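Local coordinates for vacuolar protein sorting 29 (Cryptosporidium parvum, PDB 2A22), which probably acts in vesicle-borne protein transport as the VPS29 component of a retromer-like complex, on a fold of the calcineurin-like phosphoesterase superfamily, at residues E69-L74 and F93-E98; C142-T147 and M187-N192; S183-A188 and V194-Y199. All blocks are in the same frame, centred on the assembly; numbering follows the deposited sequence.

Interaction 1. Residues E69-L74 and F93-E98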
loop_
_atom_site.group_PDB
_atom_site.type_symbol
_atom_site.label_atom_id
_atom_site.label_comp_id
_atom_site.label_asym_id
_atom_site.label_seq_id
_atom_site.Cartn_x
_atom_site.Cartn_y
_atom_site.Cartn_z
ATOM N N GLU A 69 7.414 14.819 6.263
ATOM C CA GLU A 69 8.001 14.080 7.372
ATOM C C GLU A 69 7.701 12.571 7.240
ATOM O O GLU A 69 8.574 11.744 7.507
ATOM C CB GLU A 69 7.490 14.625 8.723
ATOM C CG GLU A 69 8.026 13.858 9.942
ATOM C CD GLU A 69 7.285 14.144 11.265
ATOM O OE1 GLU A 69 6.758 15.255 11.453
ATOM O OE2 GLU A 69 7.235 13.233 12.130
ATOM N N TYR A 70 6.486 12.213 6.806
ATOM C CA TYR A 70 6.126 10.793 6.685
ATOM C C TYR A 70 6.661 10.143 5.377
ATOM O O TYR A 70 7.009 8.960 5.355
ATOM C CB TYR A 70 4.624 10.579 6.962
ATOM C CG TYR A 70 4.388 10.551 8.455
ATOM C CD1 TYR A 70 4.367 11.733 9.219
ATOM C CD2 TYR A 70 4.316 9.337 9.126
ATOM C CE1 TYR A 70 4.231 11.687 10.625
ATOM C CE2 TYR A 70 4.190 9.285 10.494
ATOM C CZ TYR A 70 4.131 10.454 11.231
ATOM O OH TYR A 70 3.969 10.347 12.579
ATOM N N VAL A 71 6.781 10.939 4.313
ATOM C CA VAL A 71 7.574 10.542 3.155
ATOM C C VAL A 71 8.987 10.119 3.599
ATOM O O VAL A 71 9.484 9.042 3.242
ATOM C CB VAL A 71 7.634 11.661 2.101
ATOM C CG1 VAL A 71 8.700 11.348 1.054
ATOM C CG2 VAL A 71 6.243 11.862 1.427
ATOM N N GLU A 72 9.612 10.959 4.420
ATOM C CA GLU A 72 10.981 10.711 4.888
ATOM C C GLU A 72 11.059 9.481 5.776
ATOM O O GLU A 72 12.017 8.718 5.688
ATOM C CB GLU A 72 11.547 11.965 5.570
ATOM C CG GLU A 72 11.757 13.084 4.506
ATOM C CD GLU A 72 12.110 14.466 5.061
ATOM O OE1 GLU A 72 11.903 14.759 6.263
ATOM O OE2 GLU A 72 12.606 15.283 4.261
ATOM N N MET A 73 10.033 9.274 6.600
ATOM C CA MET A 73 9.963 8.107 7.473
ATOM C C MET A 73 9.881 6.829 6.606
ATOM O O MET A 73 10.681 5.891 6.775
ATOM C CB MET A 73 8.791 8.250 8.461
ATOM C CG MET A 73 8.498 6.996 9.352
ATOM S SD MET A 73 7.430 5.757 8.536
ATOM C CE MET A 73 7.238 4.532 9.864
ATOM N N LEU A 74 8.967 6.831 5.639
ATOM C CA LEU A 74 8.783 5.687 4.731
ATOM C C LEU A 74 10.017 5.411 3.885
ATOM O O LEU A 74 10.403 4.244 3.714
ATOM C CB LEU A 74 7.561 5.880 3.833
ATOM C CG LEU A 74 6.162 5.826 4.454
ATOM C CD1 LEU A 74 5.157 6.378 3.451
ATOM C CD2 LEU A 74 5.740 4.410 4.901
ATOM N N PHE A 93 7.358 16.016 -1.629
ATOM C CA PHE A 93 8.444 16.166 -2.563
ATOM C C PHE A 93 9.118 14.798 -2.699
ATOM O O PHE A 93 9.487 14.203 -1.708
ATOM C CB PHE A 93 9.430 17.207 -2.010
ATOM C CG PHE A 93 10.746 17.257 -2.732
ATOM C CD1 PHE A 93 10.860 17.931 -3.953
ATOM C CD2 PHE A 93 11.879 16.653 -2.175
ATOM C CE1 PHE A 93 12.085 17.991 -4.624
ATOM C CE2 PHE A 93 13.109 16.694 -2.829
ATOM C CZ PHE A 93 13.228 17.365 -4.053
ATOM N N ASN A 94 9.250 14.300 -3.924
ATOM C CA ASN A 94 9.921 13.036 -4.163
ATOM C C ASN A 94 11.430 13.276 -4.087
ATOM O O ASN A 94 11.993 13.994 -4.920
ATOM C CB ASN A 94 9.532 12.490 -5.540
ATOM C CG ASN A 94 10.076 11.089 -5.802
ATOM O OD1 ASN A 94 10.923 10.588 -5.067
ATOM N ND2 ASN A 94 9.593 10.459 -6.879
ATOM N N PRO A 95 12.095 12.687 -3.085
ATOM C CA PRO A 95 13.526 12.933 -3.041
ATOM C C PRO A 95 14.350 12.054 -3.976
ATOM O O PRO A 95 15.562 12.081 -3.865
ATOM C CB PRO A 95 13.882 12.624 -1.592
ATOM C CG PRO A 95 12.886 11.556 -1.209
ATOM C CD PRO A 95 11.627 11.844 -1.969
ATOM N N ASP A 96 13.732 11.271 -4.867
ATOM C CA ASP A 96 14.524 10.505 -5.844
ATOM C C ASP A 96 15.080 11.449 -6.931
ATOM O O ASP A 96 14.333 12.233 -7.513
ATOM C CB ASP A 96 13.731 9.326 -6.440
ATOM C CG ASP A 96 13.428 8.210 -5.398
ATOM O OD1 ASP A 96 14.108 8.108 -4.333
ATOM O OD2 ASP A 96 12.486 7.428 -5.652
ATOM N N PRO A 97 16.403 11.379 -7.199
ATOM C CA PRO A 97 17.109 12.471 -7.894
ATOM C C PRO A 97 16.635 12.680 -9.327
ATOM O O PRO A 97 16.602 13.819 -9.821
ATOM C CB PRO A 97 18.571 12.010 -7.875
ATOM C CG PRO A 97 18.628 10.952 -6.795
ATOM C CD PRO A 97 17.315 10.264 -6.893
ATOM N N GLU A 98 16.243 11.584 -9.972
ATOM C CA GLU A 98 15.727 11.626 -11.333
ATOM C C GLU A 98 14.359 12.312 -11.458
ATOM O O GLU A 98 13.985 12.728 -12.550
ATOM C CB GLU A 98 15.637 10.196 -11.882
ATOM C CG GLU A 98 15.964 10.077 -13.377
ATOM C CD GLU A 98 17.368 10.588 -13.713
ATOM O OE1 GLU A 98 18.348 10.076 -13.115
ATOM O OE2 GLU A 98 17.485 11.502 -14.566
#
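V71, on the inner side of helix 68-77, meets F93 and P95 through a single methyl group, CG1. The apolar part of the contact is the approach of V71 CG1 to P95 CD, at 4.2 Å, so the methyl faces the ring carbon next to the proline nitrogen. The torsion of V71 makes this possible: V71 CB is directed toward the loop, and CG1, anti to the backbone N (chi1 168°), is the branch that reaches it. P95 returns the direction, its CB also turned to the helix.

The second touch is of methyl against carbonyl. V71 CG1 lies 4.0 Å from F93 O, a van der Waals distance; F93 takes part through this backbone oxygen and not through its ring. With 82 Å² buried over both sides and the nearest CA atoms, of V71 and F93, 8.1 Å apart, the evidence is for light packing of a long loop on one helical residue. This loop joins strand 81-83 to strand 106-111, within the calcineurin-like phosphoesterase region of the chain, and helix 68-77 precedes strand 81-83.

Polar bonds are found within each partner and to its surroundings. On the loop, D96 N donates to N94 OD1 over 2.9 Å, nearly straight at 164°, although the donor sits 49° out of the carbonyl plane; this is an Asx turn bracketing P95. On the helix, L74 N bonds to Y70 O at 2.9 Å and M73 N to E69 O at 3.0 Å. Two further bonds hold the loop: F93 N meets Q68 OE1, which ties it to the start of the same helix, and N94 ND2, the other end of the amide that makes the turn, meets V102 O.

Interaction 2. Residues C142-T147 and M187-N192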
loop_
_atom_site.group_PDB
_atom_site.type_symbol
_atom_site.label_atom_id
_atom_site.label_comp_id
_atom_site.label_asym_id
_atom_site.label_seq_id
_atom_site.Cartn_x
_atom_site.Cartn_y
_atom_site.Cartn_z
ATOM N N CYS A 142 0.290 -6.639 -14.741
ATOM C CA CYS A 142 0.882 -7.085 -13.480
ATOM C C CYS A 142 0.207 -8.360 -12.953
ATOM O O CYS A 142 -0.899 -8.696 -13.369
ATOM C CB CYS A 142 0.889 -5.938 -12.450
ATOM S SG CYS A 142 -0.733 -5.292 -12.088
ATOM N N ASP A 143 0.905 -9.090 -12.083
ATOM C CA ASP A 143 0.337 -10.251 -11.389
ATOM C C ASP A 143 -0.435 -9.857 -10.141
ATOM O O ASP A 143 -1.361 -10.538 -9.744
ATOM C CB ASP A 143 1.448 -11.218 -10.984
ATOM C CG ASP A 143 2.292 -11.620 -12.151
ATOM O OD1 ASP A 143 1.722 -12.148 -13.116
ATOM O OD2 ASP A 143 3.510 -11.380 -12.128
ATOM N N ILE A 144 -0.017 -8.767 -9.501
ATOM C CA ILE A 144 -0.656 -8.278 -8.279
ATOM C C ILE A 144 -0.842 -6.779 -8.443
ATOM O O ILE A 144 0.089 -6.053 -8.840
ATOM C CB ILE A 144 0.192 -8.574 -6.998
ATOM C CG1 ILE A 144 0.500 -10.079 -6.855
ATOM C CG2 ILE A 144 -0.509 -8.006 -5.732
ATOM C CD1 ILE A 144 1.565 -10.436 -5.772
ATOM N N LEU A 145 -2.051 -6.316 -8.180
ATOM C CA LEU A 145 -2.323 -4.882 -8.238
ATOM C C LEU A 145 -2.637 -4.305 -6.851
ATOM O O LEU A 145 -3.561 -4.766 -6.159
ATOM C CB LEU A 145 -3.471 -4.592 -9.203
ATOM C CG LEU A 145 -3.901 -3.129 -9.338
ATOM C CD1 LEU A 145 -2.792 -2.255 -10.008
ATOM C CD2 LEU A 145 -5.204 -3.015 -10.137
ATOM N N VAL A 146 -1.885 -3.265 -6.480
ATOM C CA VAL A 146 -2.069 -2.583 -5.193
ATOM C C VAL A 146 -2.597 -1.144 -5.381
ATOM O O VAL A 146 -1.932 -0.285 -5.982
ATOM C CB VAL A 146 -0.745 -2.568 -4.402
ATOM C CG1 VAL A 146 -0.970 -2.019 -2.957
ATOM C CG2 VAL A 146 -0.127 -3.990 -4.373
ATOM N N THR A 147 -3.789 -0.887 -4.861
ATOM C CA THR A 147 -4.400 0.438 -4.965
ATOM C C THR A 147 -4.951 0.858 -3.592
ATOM O O THR A 147 -5.123 0.014 -2.696
ATOM C CB THR A 147 -5.549 0.444 -6.001
ATOM O OG1 THR A 147 -6.614 -0.393 -5.526
ATOM C CG2 THR A 147 -5.064 -0.086 -7.367
ATOM N N MET A 187 3.400 -8.516 3.047
ATOM C CA MET A 187 3.250 -9.597 2.067
ATOM C C MET A 187 4.594 -10.310 1.908
ATOM O O MET A 187 5.581 -9.702 1.431
ATOM C CB MET A 187 2.790 -9.012 0.706
ATOM C CG MET A 187 2.579 -10.059 -0.420
ATOM S SD MET A 187 1.892 -9.351 -1.924
ATOM C CE MET A 187 0.236 -9.912 -1.785
ATOM N N ALA A 188 4.655 -11.580 2.309
ATOM C CA ALA A 188 5.889 -12.356 2.146
ATOM C C ALA A 188 5.825 -13.059 0.798
ATOM O O ALA A 188 4.875 -13.803 0.516
ATOM C CB ALA A 188 6.062 -13.384 3.251
ATOM N N LEU A 189 6.843 -12.815 -0.020
ATOM C CA LEU A 189 6.979 -13.499 -1.275
ATOM C C LEU A 189 8.176 -14.442 -1.228
ATOM O O LEU A 189 9.309 -14.032 -0.898
ATOM C CB LEU A 189 7.114 -12.478 -2.410
ATOM C CG LEU A 189 5.967 -11.465 -2.579
ATOM C CD1 LEU A 189 6.398 -10.369 -3.548
ATOM C CD2 LEU A 189 4.690 -12.123 -3.072
ATOM N N GLN A 190 7.928 -15.708 -1.530
ATOM C CA GLN A 190 9.005 -16.687 -1.527
ATOM C C GLN A 190 8.799 -17.636 -2.682
ATOM O O GLN A 190 7.841 -18.405 -2.687
ATOM C CB GLN A 190 9.079 -17.453 -0.188
ATOM C CG GLN A 190 9.356 -16.543 0.981
ATOM C CD GLN A 190 9.441 -17.261 2.337
ATOM O OE1 GLN A 190 9.120 -18.444 2.464
ATOM N NE2 GLN A 190 9.826 -16.505 3.374
ATOM N N GLY A 191 9.683 -17.565 -3.670
ATOM C CA GLY A 191 9.482 -18.345 -4.892
ATOM C C GLY A 191 8.089 -18.090 -5.422
ATOM O O GLY A 191 7.727 -16.929 -5.653
ATOM N N ASN A 192 7.293 -19.148 -5.586
ATOM C CA ASN A 192 5.928 -19.004 -6.136
ATOM C C ASN A 192 4.840 -18.790 -5.063
ATOM O O ASN A 192 3.645 -18.743 -5.380
ATOM C CB ASN A 192 5.576 -20.192 -7.052
ATOM C CG ASN A 192 6.321 -20.147 -8.410
ATOM O OD1 ASN A 192 6.619 -19.069 -8.947
ATOM N ND2 ASN A 192 6.610 -21.330 -8.969
#
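No flat group mediates the meeting of I144 with M187 and L189: all three side chains are aliphatic or thioether, and there is no ring face or edge between them. An aromatic residue does border the contact: the side chain of F114, on strand 114-119, touches both I144 and L189.

The contact itself turns on I144 CD1. It reaches M187 SD at 4.0 Å, the two side chains extending toward each other tip to tip, and passes L189 CD2 more loosely at 4.5 Å. I144 gets there by an extended CG1 arm: CG1 is anti to the carbonyl carbon (chi1 -56°), and CD1 continues the chain outward (chi2 169°). M187 runs straight from CA to SD and then bends at its last torsion (-104°), which lays the methyl beside the sulfur: M187 CE is 4.2 Å from I144 CD1, so both atoms at the end of the thioether face the isoleucine.

The backbones stay far apart, with 11.1 Å between I144 CA and M187 CA, and no hydrogen bond crosses. This is the spacing of two sheets packed face to face, as in the alpha-beta-beta-alpha sandwich of this protein. I144, M187 and L189 are buried, M187 and L189 lying on one side of their strand with A188 turned away between them.

Strand 144-147 is central in one sheet, hydrogen-bonded to K115 and G117 of strand 114-119 and, through L145, to L162 of strand 161-165. L162 and L164 of that last strand touch both I144 and M187 and so extend the same apolar layer, while L145 and T147 turn to the opposite face of the sheet, against L133 of helix 130-140.

Interaction 3. Residues S183-A188 and V194-Y199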
loop_
_atom_site.group_PDB
_atom_site.type_symbol
_atom_site.label_atom_id
_atom_site.label_comp_id
_atom_site.label_asym_id
_atom_site.label_seq_id
_atom_site.Cartn_x
_atom_site.Cartn_y
_atom_site.Cartn_z
ATOM N N SER A 183 -5.005 0.349 9.200
ATOM C CA SER A 183 -4.598 -0.968 8.666
ATOM C C SER A 183 -3.411 -0.836 7.723
ATOM O O SER A 183 -3.101 0.269 7.258
ATOM C CB SER A 183 -5.756 -1.658 7.928
ATOM O OG SER A 183 -6.185 -0.871 6.806
ATOM N N PHE A 184 -2.757 -1.973 7.462
ATOM C CA PHE A 184 -1.712 -2.109 6.459
ATOM C C PHE A 184 -1.556 -3.615 6.189
ATOM O O PHE A 184 -2.200 -4.449 6.854
ATOM C CB PHE A 184 -0.386 -1.458 6.917
ATOM C CG PHE A 184 0.268 -2.162 8.098
ATOM C CD1 PHE A 184 1.161 -3.229 7.899
ATOM C CD2 PHE A 184 -0.008 -1.754 9.400
ATOM C CE1 PHE A 184 1.771 -3.874 8.983
ATOM C CE2 PHE A 184 0.572 -2.392 10.490
ATOM C CZ PHE A 184 1.482 -3.454 10.281
ATOM N N MET A 185 -0.696 -3.951 5.230
ATOM C CA MET A 185 -0.398 -5.341 4.904
ATOM C C MET A 185 1.102 -5.590 4.854
ATOM O O MET A 185 1.891 -4.720 4.467
ATOM C CB MET A 185 -1.000 -5.716 3.557
ATOM C CG MET A 185 -2.508 -5.650 3.541
ATOM S SD MET A 185 -3.079 -5.848 1.874
ATOM C CE MET A 185 -4.841 -5.856 2.178
ATOM N N LEU A 186 1.492 -6.787 5.254
ATOM C CA LEU A 186 2.856 -7.232 5.031
ATOM C C LEU A 186 2.749 -8.503 4.212
ATOM O O LEU A 186 2.036 -9.422 4.596
ATOM C CB LEU A 186 3.601 -7.419 6.351
ATOM C CG LEU A 186 4.098 -6.135 7.041
ATOM C CD1 LEU A 186 4.425 -6.378 8.514
ATOM C CD2 LEU A 186 5.342 -5.616 6.333
ATOM N N MET A 187 3.400 -8.516 3.047
ATOM C CA MET A 187 3.250 -9.597 2.067
ATOM C C MET A 187 4.594 -10.310 1.908
ATOM O O MET A 187 5.581 -9.702 1.431
ATOM C CB MET A 187 2.790 -9.012 0.706
ATOM C CG MET A 187 2.579 -10.059 -0.420
ATOM S SD MET A 187 1.892 -9.351 -1.924
ATOM C CE MET A 187 0.236 -9.912 -1.785
ATOM N N ALA A 188 4.655 -11.580 2.309
ATOM C CA ALA A 188 5.889 -12.356 2.146
ATOM C C ALA A 188 5.825 -13.059 0.798
ATOM O O ALA A 188 4.875 -13.803 0.516
ATOM C CB ALA A 188 6.062 -13.384 3.251
ATOM N N VAL A 194 2.922 -16.683 -2.003
ATOM C CA VAL A 194 2.542 -15.433 -1.387
ATOM C C VAL A 194 1.854 -15.774 -0.070
ATOM O O VAL A 194 0.869 -16.508 -0.068
ATOM C CB VAL A 194 1.525 -14.725 -2.257
ATOM C CG1 VAL A 194 1.177 -13.350 -1.644
ATOM C CG2 VAL A 194 2.063 -14.637 -3.703
ATOM N N VAL A 195 2.389 -15.257 1.030
ATOM C CA VAL A 195 1.701 -15.283 2.298
ATOM C C VAL A 195 1.452 -13.838 2.709
ATOM O O VAL A 195 2.399 -13.059 2.952
ATOM C CB VAL A 195 2.499 -15.992 3.426
ATOM C CG1 VAL A 195 1.646 -16.009 4.725
ATOM C CG2 VAL A 195 2.880 -17.422 3.014
ATOM N N LEU A 196 0.175 -13.488 2.783
ATOM C CA LEU A 196 -0.225 -12.120 3.016
ATOM C C LEU A 196 -0.750 -11.958 4.435
ATOM O O LEU A 196 -1.734 -12.596 4.795
ATOM C CB LEU A 196 -1.358 -11.745 2.070
ATOM C CG LEU A 196 -1.814 -10.286 2.167
ATOM C CD1 LEU A 196 -0.703 -9.326 1.653
ATOM C CD2 LEU A 196 -3.087 -10.089 1.362
ATOM N N TYR A 197 -0.126 -11.066 5.205
ATOM C CA TYR A 197 -0.649 -10.669 6.512
ATOM C C TYR A 197 -1.322 -9.300 6.483
ATOM O O TYR A 197 -0.720 -8.301 6.105
ATOM C CB TYR A 197 0.480 -10.681 7.519
ATOM C CG TYR A 197 1.098 -12.051 7.656
ATOM C CD1 TYR A 197 0.451 -13.057 8.398
ATOM C CD2 TYR A 197 2.321 -12.358 7.038
ATOM C CE1 TYR A 197 1.016 -14.355 8.527
ATOM C CE2 TYR A 197 2.899 -13.638 7.178
ATOM C CZ TYR A 197 2.239 -14.632 7.924
ATOM O OH TYR A 197 2.793 -15.909 8.060
ATOM N N VAL A 198 -2.592 -9.277 6.868
ATOM C CA VAL A 198 -3.385 -8.079 6.854
ATOM C C VAL A 198 -3.587 -7.591 8.290
ATOM O O VAL A 198 -4.196 -8.291 9.114
ATOM C CB VAL A 198 -4.751 -8.366 6.181
ATOM C CG1 VAL A 198 -5.679 -7.140 6.257
ATOM C CG2 VAL A 198 -4.539 -8.804 4.714
ATOM N N TYR A 199 -3.083 -6.397 8.591
ATOM C CA TYR A 199 -3.186 -5.844 9.973
ATOM C C TYR A 199 -4.275 -4.773 10.049
ATOM O O TYR A 199 -4.366 -3.942 9.168
ATOM C CB TYR A 199 -1.851 -5.256 10.447
ATOM C CG TYR A 199 -0.793 -6.328 10.598
ATOM C CD1 TYR A 199 -0.572 -6.933 11.818
ATOM C CD2 TYR A 199 -0.064 -6.774 9.499
ATOM C CE1 TYR A 199 0.381 -7.953 11.955
ATOM C CE2 TYR A 199 0.892 -7.764 9.627
ATOM C CZ TYR A 199 1.086 -8.366 10.854
ATOM O OH TYR A 199 2.003 -9.362 10.970
#
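L196 CD1 and V194 CG1 close around the end of M187, each 3.6 Å from M187 CE. On the same face M185 lies alongside V198 and points the same way, with M185 CE 3.9 Å from V198 CG2. L164 of the facing sheet touches M185, M187 and L196, which marks this as the sandwich interior.

The other face carries the aromatic part. F184 and Y199 have nearly parallel planes (14°), but the rings are slid so far that they barely overlap; the closest atoms are F184 CE1 and Y199 CD2, at 3.5 Å. Y199 CB instead sits over the F184 face as a CH-pi contact, 3.9 Å from the ring centroid. F184 has CG between its backbone N and carbonyl carbon (chi1 67°), which brings the ring alongside Y199, with one face against its CB. L186 CD1 approaches Y199 CE2 obliquely, at 4.0 Å.

Between the two backbones, F184-Y199, L186-Y197 and A188-V195 are hydrogen-bonded antiparallel pairs, each joined by two bonds. Those of L186 and Y197 both measure 2.8 Å between N and O. M185-V198 and M187-L196 are the non-hydrogen-bonded pairs between them, and the N-to-C directions of the two segments differ by 166°, nearly antiparallel, a regular beta hairpin. At one end S183 OG bonds to P166 O.

Six backbone bonds thus fix the register, while the two faces differ in chemistry: methionine thioethers and branched aliphatics make up the interior face, and the other mixes the rings of F184, Y197 and Y199 with L186, A188 and V195.

In the fold
Interactions 2 and 3 share M187 and A188 on strand 183-190 and meet directly where L189 CD2 lies 3.7 Å from V194 CG2. Their centres are 10 Å apart. Together they give the two directions of the sandwich: interaction 3 joins neighbouring strands within one sheet, and interaction 2 joins that sheet to the other. Interaction 1 stands apart at the periphery, its centre about 24 Å from that of interaction 2 and about 23 Å from that of interaction 3, with no touch to either. Donor atoms of D87, H120 and H149 appear to converge on one vacant point, which may be an empty metal site like those of related phosphoesterases; none of the three belongs to these contacts.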